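Local coordinates for protein peptidoglycan-binding domain 1 (Burkholderia, PDB 5NM7) that is a modular phage endolysin that probably binds bacterial peptidoglycan through one domain and cleaves its glycan strands with a lysozyme-like N-acetylmuramidase domain, at residues R19-A24 against S63-G68; D85-D90 against A226-K231; E118-Y123 against S146-Y151. All blocks are in the same frame, centred on the assembly; numbering follows the deposited sequence.

Contact 1: R19-A24 against S63-G68; sequences RQLIAA and STLSAG
Leu-65 pushes its isobutyl group against Gln-20, Leu-21 and Ala-24, the joint between the first and last of the three helices of the putative peptidoglycan-binding domain, 12-23 and 59-67. The axes of 19-23 and 63-67 approach to 9.8 Å and cross at 67°, and one side chain of the second helix, Leu-65, carries most of the packing. With CG anti to the backbone N (chi1 -169°), Leu-65 brings CG to 3.8 Å from CB of Gln-20. Leu-21 starts off pointing away, yet its CD2 swings back to 4.0 Å from Leu-65 CD1, the two leucines crossing at about a right angle. Ala-24, the first residue past the helix, closes the far end, its CB 4.1 Å from the same CD1. Beneath, helix 36-48 completes the small core: Phe-45 touches both Leu-65 and Ala-24, and Val-42 touches Leu-21. The other margin is polar and looser. Bent at chi2 (-64°), the Gln-20 chain turns CD aside; its amide oxygen comes near the last turn of helix 59-67, but no hydrogen bond joins the two segments. The hydroxyl of Ser-66 turns back to its own helix and bonds to Trp-62 O. Across this margin, Gln-20 OE1 stays 3.7 Å from Leu-65 O and 3.9 Å from Ser-66 CA.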
# COMPACT_ATOMS: atom_id res chain seq x y z
N ARG A 19 -8.62 26.79 -0.91
CA ARG A 19 -9.21 27.43 -2.12
C ARG A 19 -9.61 26.42 -3.19
O ARG A 19 -10.70 26.54 -3.77
CB ARG A 19 -8.26 28.48 -2.70
CG ARG A 19 -8.16 29.69 -1.79
CD ARG A 19 -7.52 30.90 -2.43
NE ARG A 19 -7.81 32.05 -1.57
CZ ARG A 19 -6.98 32.58 -0.67
NH1 ARG A 19 -5.74 32.12 -0.51
NH2 ARG A 19 -7.40 33.61 0.08
N GLN A 20 -8.75 25.42 -3.42
CA GLN A 20 -9.04 24.37 -4.41
C GLN A 20 -10.25 23.53 -3.98
O GLN A 20 -11.12 23.23 -4.80
CB GLN A 20 -7.82 23.49 -4.64
CG GLN A 20 -6.60 24.12 -5.28
CD GLN A 20 -6.90 24.57 -6.70
OE1 GLN A 20 -6.72 23.80 -7.66
NE2 GLN A 20 -7.41 25.75 -6.84
N LEU A 21 -10.32 23.19 -2.69
CA LEU A 21 -11.48 22.48 -2.17
C LEU A 21 -12.76 23.29 -2.33
O LEU A 21 -13.81 22.74 -2.67
CB LEU A 21 -11.28 22.09 -0.71
CG LEU A 21 -10.13 21.08 -0.49
CD1 LEU A 21 -9.72 21.05 0.97
CD2 LEU A 21 -10.56 19.68 -0.95
N ILE A 22 -12.68 24.59 -2.08
CA ILE A 22 -13.84 25.50 -2.27
C ILE A 22 -14.24 25.56 -3.75
O ILE A 22 -15.43 25.50 -4.05
CB ILE A 22 -13.59 26.91 -1.68
CG1 ILE A 22 -13.47 26.85 -0.15
CG2 ILE A 22 -14.74 27.86 -2.00
CD1 ILE A 22 -12.67 27.97 0.46
N ALA A 23 -13.27 25.65 -4.65
CA ALA A 23 -13.51 25.61 -6.10
C ALA A 23 -14.19 24.31 -6.53
O ALA A 23 -15.01 24.31 -7.45
CB ALA A 23 -12.21 25.79 -6.86
N ALA A 24 -13.90 23.21 -5.82
CA ALA A 24 -14.59 21.93 -6.03
C ALA A 24 -15.91 21.75 -5.24
O ALA A 24 -16.50 20.66 -5.25
CB ALA A 24 -13.63 20.78 -5.71
N SER A 63 -3.75 15.71 -7.91
CA SER A 63 -4.02 15.51 -9.32
C SER A 63 -5.51 15.68 -9.66
O SER A 63 -5.85 16.35 -10.63
CB SER A 63 -3.47 14.15 -9.81
OG SER A 63 -3.86 13.94 -11.14
N THR A 64 -6.41 15.12 -8.86
CA THR A 64 -7.84 15.27 -9.12
C THR A 64 -8.30 16.67 -8.80
O THR A 64 -9.13 17.26 -9.52
CB THR A 64 -8.67 14.24 -8.34
OG1 THR A 64 -8.15 12.94 -8.66
CG2 THR A 64 -10.13 14.32 -8.73
N LEU A 65 -7.74 17.21 -7.75
CA LEU A 65 -8.20 18.48 -7.27
C LEU A 65 -7.76 19.63 -8.19
O LEU A 65 -8.51 20.62 -8.36
CB LEU A 65 -7.69 18.64 -5.85
CG LEU A 65 -8.23 19.75 -5.03
CD1 LEU A 65 -9.74 19.69 -4.91
CD2 LEU A 65 -7.56 19.67 -3.67
N SER A 66 -6.60 19.49 -8.82
CA SER A 66 -6.03 20.51 -9.71
C SER A 66 -6.36 20.32 -11.18
O SER A 66 -6.35 21.30 -11.94
CB SER A 66 -4.51 20.59 -9.53
OG SER A 66 -3.85 19.52 -10.21
N ALA A 67 -6.63 19.07 -11.60
CA ALA A 67 -6.83 18.75 -13.03
C ALA A 67 -8.04 17.87 -13.36
O ALA A 67 -8.25 17.54 -14.53
CB ALA A 67 -5.56 18.12 -13.61
N GLY A 68 -8.80 17.44 -12.36
CA GLY A 68 -9.94 16.58 -12.57
C GLY A 68 -9.67 15.20 -13.14
O GLY A 68 -10.59 14.55 -13.63

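Contact 2: D85-D90 against A226-K231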
# COMPACT_ATOMS: atom_id res chain seq x y z
N ASP A 85 -15.60 -6.42 3.13
CA ASP A 85 -16.52 -7.55 2.92
C ASP A 85 -15.81 -8.87 2.77
O ASP A 85 -16.22 -9.88 3.38
CB ASP A 85 -17.42 -7.29 1.73
CG ASP A 85 -18.34 -6.07 1.94
OD1 ASP A 85 -18.54 -5.63 3.09
OD2 ASP A 85 -18.86 -5.57 0.94
N ARG A 86 -14.74 -8.90 1.96
CA ARG A 86 -13.96 -10.11 1.79
C ARG A 86 -13.38 -10.65 3.08
O ARG A 86 -13.29 -11.88 3.28
CB ARG A 86 -12.83 -9.92 0.77
CG ARG A 86 -13.29 -9.79 -0.65
CD ARG A 86 -13.69 -11.17 -1.18
NE ARG A 86 -12.59 -12.11 -1.09
CZ ARG A 86 -11.54 -12.07 -1.88
NH1 ARG A 86 -11.51 -11.16 -2.83
NH2 ARG A 86 -10.56 -12.96 -1.76
N LEU A 87 -12.90 -9.74 3.92
CA LEU A 87 -12.22 -10.09 5.17
C LEU A 87 -13.16 -10.27 6.35
O LEU A 87 -12.73 -10.84 7.36
CB LEU A 87 -11.18 -9.01 5.52
CG LEU A 87 -10.01 -8.89 4.54
CD1 LEU A 87 -9.31 -7.58 4.77
CD2 LEU A 87 -9.05 -10.02 4.73
N GLN A 88 -14.39 -9.77 6.23
CA GLN A 88 -15.33 -9.66 7.36
C GLN A 88 -14.67 -8.86 8.50
O GLN A 88 -14.63 -9.27 9.66
CB GLN A 88 -15.83 -11.04 7.83
CG GLN A 88 -16.62 -11.78 6.76
CD GLN A 88 -17.97 -11.15 6.51
OE1 GLN A 88 -18.80 -11.05 7.43
NE2 GLN A 88 -18.16 -10.60 5.31
N VAL A 89 -14.10 -7.72 8.11
CA VAL A 89 -13.43 -6.80 9.01
C VAL A 89 -14.18 -5.47 8.88
O VAL A 89 -14.68 -5.12 7.81
CB VAL A 89 -11.93 -6.69 8.62
CG1 VAL A 89 -11.23 -5.53 9.31
CG2 VAL A 89 -11.18 -8.00 8.91
N ASP A 90 -14.28 -4.76 9.99
CA ASP A 90 -14.91 -3.47 10.06
C ASP A 90 -14.21 -2.55 9.02
O ASP A 90 -12.99 -2.59 8.87
CB ASP A 90 -14.82 -2.94 11.52
CG ASP A 90 -15.82 -3.66 12.50
OD1 ASP A 90 -16.79 -4.33 12.08
OD2 ASP A 90 -15.62 -3.53 13.73
N ALA A 226 -7.57 -13.05 12.41
CA ALA A 226 -8.30 -12.88 13.66
C ALA A 226 -7.82 -11.65 14.39
O ALA A 226 -8.64 -10.96 15.00
CB ALA A 226 -8.19 -14.12 14.55
N ALA A 227 -6.51 -11.37 14.31
CA ALA A 227 -5.94 -10.20 14.97
C ALA A 227 -6.52 -8.94 14.36
O ALA A 227 -6.93 -8.04 15.07
CB ALA A 227 -4.45 -10.21 14.93
N LEU A 228 -6.63 -8.92 13.03
CA LEU A 228 -7.20 -7.81 12.34
C LEU A 228 -8.68 -7.63 12.66
O LEU A 228 -9.13 -6.53 12.99
CB LEU A 228 -6.98 -7.96 10.83
CG LEU A 228 -7.52 -6.81 10.00
CD1 LEU A 228 -6.94 -5.48 10.44
CD2 LEU A 228 -7.20 -7.09 8.56
N ARG A 229 -9.43 -8.72 12.63
CA ARG A 229 -10.85 -8.66 12.90
C ARG A 229 -11.12 -8.11 14.28
O ARG A 229 -12.09 -7.38 14.44
CB ARG A 229 -11.48 -10.04 12.77
CG ARG A 229 -11.65 -10.45 11.33
CD ARG A 229 -12.24 -11.84 11.27
NE ARG A 229 -12.59 -12.24 9.92
CZ ARG A 229 -12.85 -13.48 9.56
NH1 ARG A 229 -12.81 -14.47 10.46
NH2 ARG A 229 -13.16 -13.75 8.31
N SER A 230 -10.28 -8.49 15.24
CA SER A 230 -10.48 -8.16 16.66
C SER A 230 -9.73 -6.85 17.04
O SER A 230 -9.66 -6.48 18.21
CB SER A 230 -10.14 -9.40 17.50
OG SER A 230 -8.73 -9.65 17.61
N LYS A 231 -9.18 -6.17 16.02
CA LYS A 231 -8.46 -4.91 16.18
C LYS A 231 -7.33 -5.01 17.17
O LYS A 231 -7.12 -4.11 18.01
CB LYS A 231 -9.42 -3.78 16.52
CG LYS A 231 -10.54 -3.56 15.53
CD LYS A 231 -11.84 -4.19 16.03
CE LYS A 231 -13.04 -3.35 15.71
NZ LYS A 231 -14.29 -3.99 16.23
O HOH W 1 -13.80 -6.23 12.44
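Leu-87 O, at the C-terminal end of helix 77-87, is gripped side-on by Arg-229 through NE (2.9 Å) and NH2 (3.1 Å). Helices 77-87 and 222-229 both end in Schellman motifs, with Gln-88 and Lys-231 as the positive-phi C-prime residues. The carbonyl oxygen sits at the guanidinium edge, nearly in its plane. NE approaches almost along the C=O axis, whereas NH2 stands 49° above the carbonyl plane. A positive group here would be expected to offset the partial negative charge at the helix C-terminus. Next to the extended arginine chain, Val-89 supplies the apolar packing: both its methyls rest against Leu-228 CG, each at 4.0 Å, and CG2 presses to 3.5 Å from Arg-229 CG. Val-94 and Val-97 of helix 91-101 continue this layer, touching Val-89 and Leu-228 respectively. The contact thus ties the turn between helices 77-87 and 91-101 to the end of helix 222-229, beside the glycine bound at Arg-86. A water joins the backbones, accepting from Asp-90 N and donating to Arg-229 O. Asp-90 itself, at the N-cap position of helix 91-101, spends its carboxylate on a salt bridge, Lys-231 NZ meeting OD2 at 2.9 Å.

Contact 3: E118-Y123 against S146-Y151; sequences ERHIMY and SKRGGY
Arg-119 and His-120 both place CG between their backbone N and carbonyl carbon (chi1 64° and 75°), the crowded position, and both CB atoms point from the first turn of helix 119-128 toward the loop 146-151. The rest of the Arg-119 chain runs straight to NE, which makes the straighter bond, to Lys-147 O (2.8 Å), while NH2 donates to Arg-148 O (3.1 Å). Gly-149 O lies over one face of this guanidinium at 3.1 Å from NE, at an angle too poor for a bond. The His-120 ring receives Arg-148 CB over one face in a CH-pi contact, 3.9 Å from CB to the ring centroid. Arg-148 then bends at chi3, and His-120 NE2 sits over the centre of its guanidinium face, the two planes 33° apart. Within the lysozyme-like domain, the contact fastens a surface loop to the junction where edge strand 115-117 passes into helix 119-128, with Glu-118 at the N-cap position. There Tyr-151 OH donates to the syn lone pair of Glu-118 OE1 (2.5 Å), carboxylate and ring almost perpendicular. A water also donates to OE1, accepts from Gly-149 N and hydrogen-bonds to His-120 ND1; another accepts from Arg-119 N and donates to Gly-149 O. At the opposite end of the loop, Ser-146 CB rests over the rim of the Tyr-123 ring, 4.0 Å from CE2.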
# COMPACT_ATOMS: atom_id res chain seq x y z
N GLU A 118 14.44 -9.59 -3.25
CA GLU A 118 15.00 -10.13 -2.02
C GLU A 118 15.95 -11.29 -2.35
O GLU A 118 15.52 -12.43 -2.58
CB GLU A 118 13.89 -10.64 -1.10
CG GLU A 118 12.87 -9.59 -0.66
CD GLU A 118 13.39 -8.64 0.40
OE1 GLU A 118 14.56 -8.76 0.78
OE2 GLU A 118 12.61 -7.78 0.85
N ARG A 119 17.24 -10.96 -2.39
CA ARG A 119 18.27 -11.91 -2.80
C ARG A 119 18.37 -13.13 -1.91
O ARG A 119 18.76 -14.21 -2.38
CB ARG A 119 19.63 -11.22 -2.87
CG ARG A 119 20.15 -10.71 -1.55
CD ARG A 119 21.47 -10.05 -1.75
NE ARG A 119 22.04 -9.61 -0.50
CZ ARG A 119 23.04 -8.75 -0.37
NH1 ARG A 119 23.66 -8.24 -1.44
NH2 ARG A 119 23.42 -8.39 0.85
N HIS A 120 18.05 -12.95 -0.63
CA HIS A 120 18.02 -14.10 0.31
C HIS A 120 16.84 -15.04 0.07
O HIS A 120 16.97 -16.25 0.29
CB HIS A 120 18.15 -13.62 1.76
CG HIS A 120 16.92 -13.01 2.31
ND1 HIS A 120 16.46 -11.77 1.91
CD2 HIS A 120 16.04 -13.46 3.23
CE1 HIS A 120 15.34 -11.50 2.56
NE2 HIS A 120 15.08 -12.49 3.39
N ILE A 121 15.72 -14.52 -0.41
CA ILE A 121 14.63 -15.36 -0.83
C ILE A 121 14.94 -16.02 -2.18
O ILE A 121 14.53 -17.16 -2.43
CB ILE A 121 13.29 -14.58 -0.90
CG1 ILE A 121 12.96 -13.92 0.45
CG2 ILE A 121 12.15 -15.49 -1.32
CD1 ILE A 121 12.89 -14.88 1.63
N MET A 122 15.62 -15.30 -3.09
CA MET A 122 16.05 -15.93 -4.35
C MET A 122 16.92 -17.15 -4.04
O MET A 122 16.66 -18.24 -4.58
CB MET A 122 16.85 -14.97 -5.22
CG MET A 122 17.23 -15.56 -6.58
SD MET A 122 15.82 -15.82 -7.63
CE MET A 122 16.61 -15.97 -9.24
N TYR A 123 17.90 -16.96 -3.18
CA TYR A 123 18.75 -18.05 -2.68
C TYR A 123 17.90 -19.25 -2.25
O TYR A 123 18.12 -20.40 -2.68
CB TYR A 123 19.60 -17.54 -1.51
CG TYR A 123 20.52 -18.60 -0.95
CD1 TYR A 123 21.65 -19.03 -1.66
CD2 TYR A 123 20.26 -19.19 0.29
CE1 TYR A 123 22.50 -20.01 -1.16
CE2 TYR A 123 21.11 -20.17 0.80
CZ TYR A 123 22.22 -20.57 0.08
OH TYR A 123 23.06 -21.54 0.58
N SER A 146 22.64 -15.57 0.91
CA SER A 146 21.94 -15.92 2.15
C SER A 146 21.78 -14.71 3.09
O SER A 146 20.94 -14.73 3.97
CB SER A 146 22.67 -17.07 2.88
OG SER A 146 23.93 -16.65 3.37
N LYS A 147 22.61 -13.69 2.89
CA LYS A 147 22.48 -12.40 3.57
C LYS A 147 21.46 -11.50 2.86
O LYS A 147 21.51 -11.32 1.64
CB LYS A 147 23.82 -11.65 3.59
CG LYS A 147 24.56 -11.68 4.91
CD LYS A 147 26.04 -11.43 4.63
CE LYS A 147 26.78 -10.76 5.81
NZ LYS A 147 26.56 -9.28 5.82
N ARG A 148 20.57 -10.91 3.63
CA ARG A 148 19.57 -9.99 3.12
C ARG A 148 20.22 -8.69 2.70
O ARG A 148 21.32 -8.34 3.16
CB ARG A 148 18.41 -9.83 4.12
CG ARG A 148 18.57 -8.91 5.30
CD ARG A 148 17.24 -8.92 6.03
NE ARG A 148 16.94 -10.29 6.45
CZ ARG A 148 15.73 -10.81 6.66
NH1 ARG A 148 15.64 -12.09 7.04
NH2 ARG A 148 14.61 -10.09 6.52
N GLY A 149 19.56 -8.00 1.78
CA GLY A 149 19.95 -6.66 1.37
C GLY A 149 20.38 -6.54 -0.08
O GLY A 149 19.99 -7.35 -0.89
N GLY A 150 21.19 -5.52 -0.35
CA GLY A 150 21.64 -5.18 -1.71
C GLY A 150 20.61 -4.35 -2.45
O GLY A 150 20.74 -4.12 -3.65
N TYR A 151 19.57 -3.88 -1.76
CA TYR A 151 18.47 -3.15 -2.39
C TYR A 151 18.92 -1.88 -3.08
O TYR A 151 19.76 -1.12 -2.55
CB TYR A 151 17.42 -2.74 -1.36
CG TYR A 151 16.96 -3.86 -0.46
CD1 TYR A 151 16.31 -4.97 -0.98
CD2 TYR A 151 17.20 -3.81 0.92
CE1 TYR A 151 15.89 -6.01 -0.15
CE2 TYR A 151 16.78 -4.82 1.76
CZ TYR A 151 16.15 -5.93 1.22
OH TYR A 151 15.72 -6.92 2.07
O HOH W 2 17.40 -9.43 0.50
O HOH W 3 17.93 -8.13 -2.34

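The three contacts share no residues and do not touch. Contact 1 lies in the putative N-terminal peptidoglycan-binding module and closes before the others open; its helix 59-67 is followed in the chain by helix 77-87 of contact 2, with centres about 34 Å apart. Contact 2 joins segments with 135 residues between them, and both segments of contact 3 fall in that interval, about 32 Å away centre to centre, at the end of edge strand 115-117 of the small antiparallel sheet. Contacts 1 and 3, about 44 Å apart on opposite sides of the chain's centre, lie in the putative binding domain and the N-acetylmuramidase domain respectively, consistent with a modular enzyme.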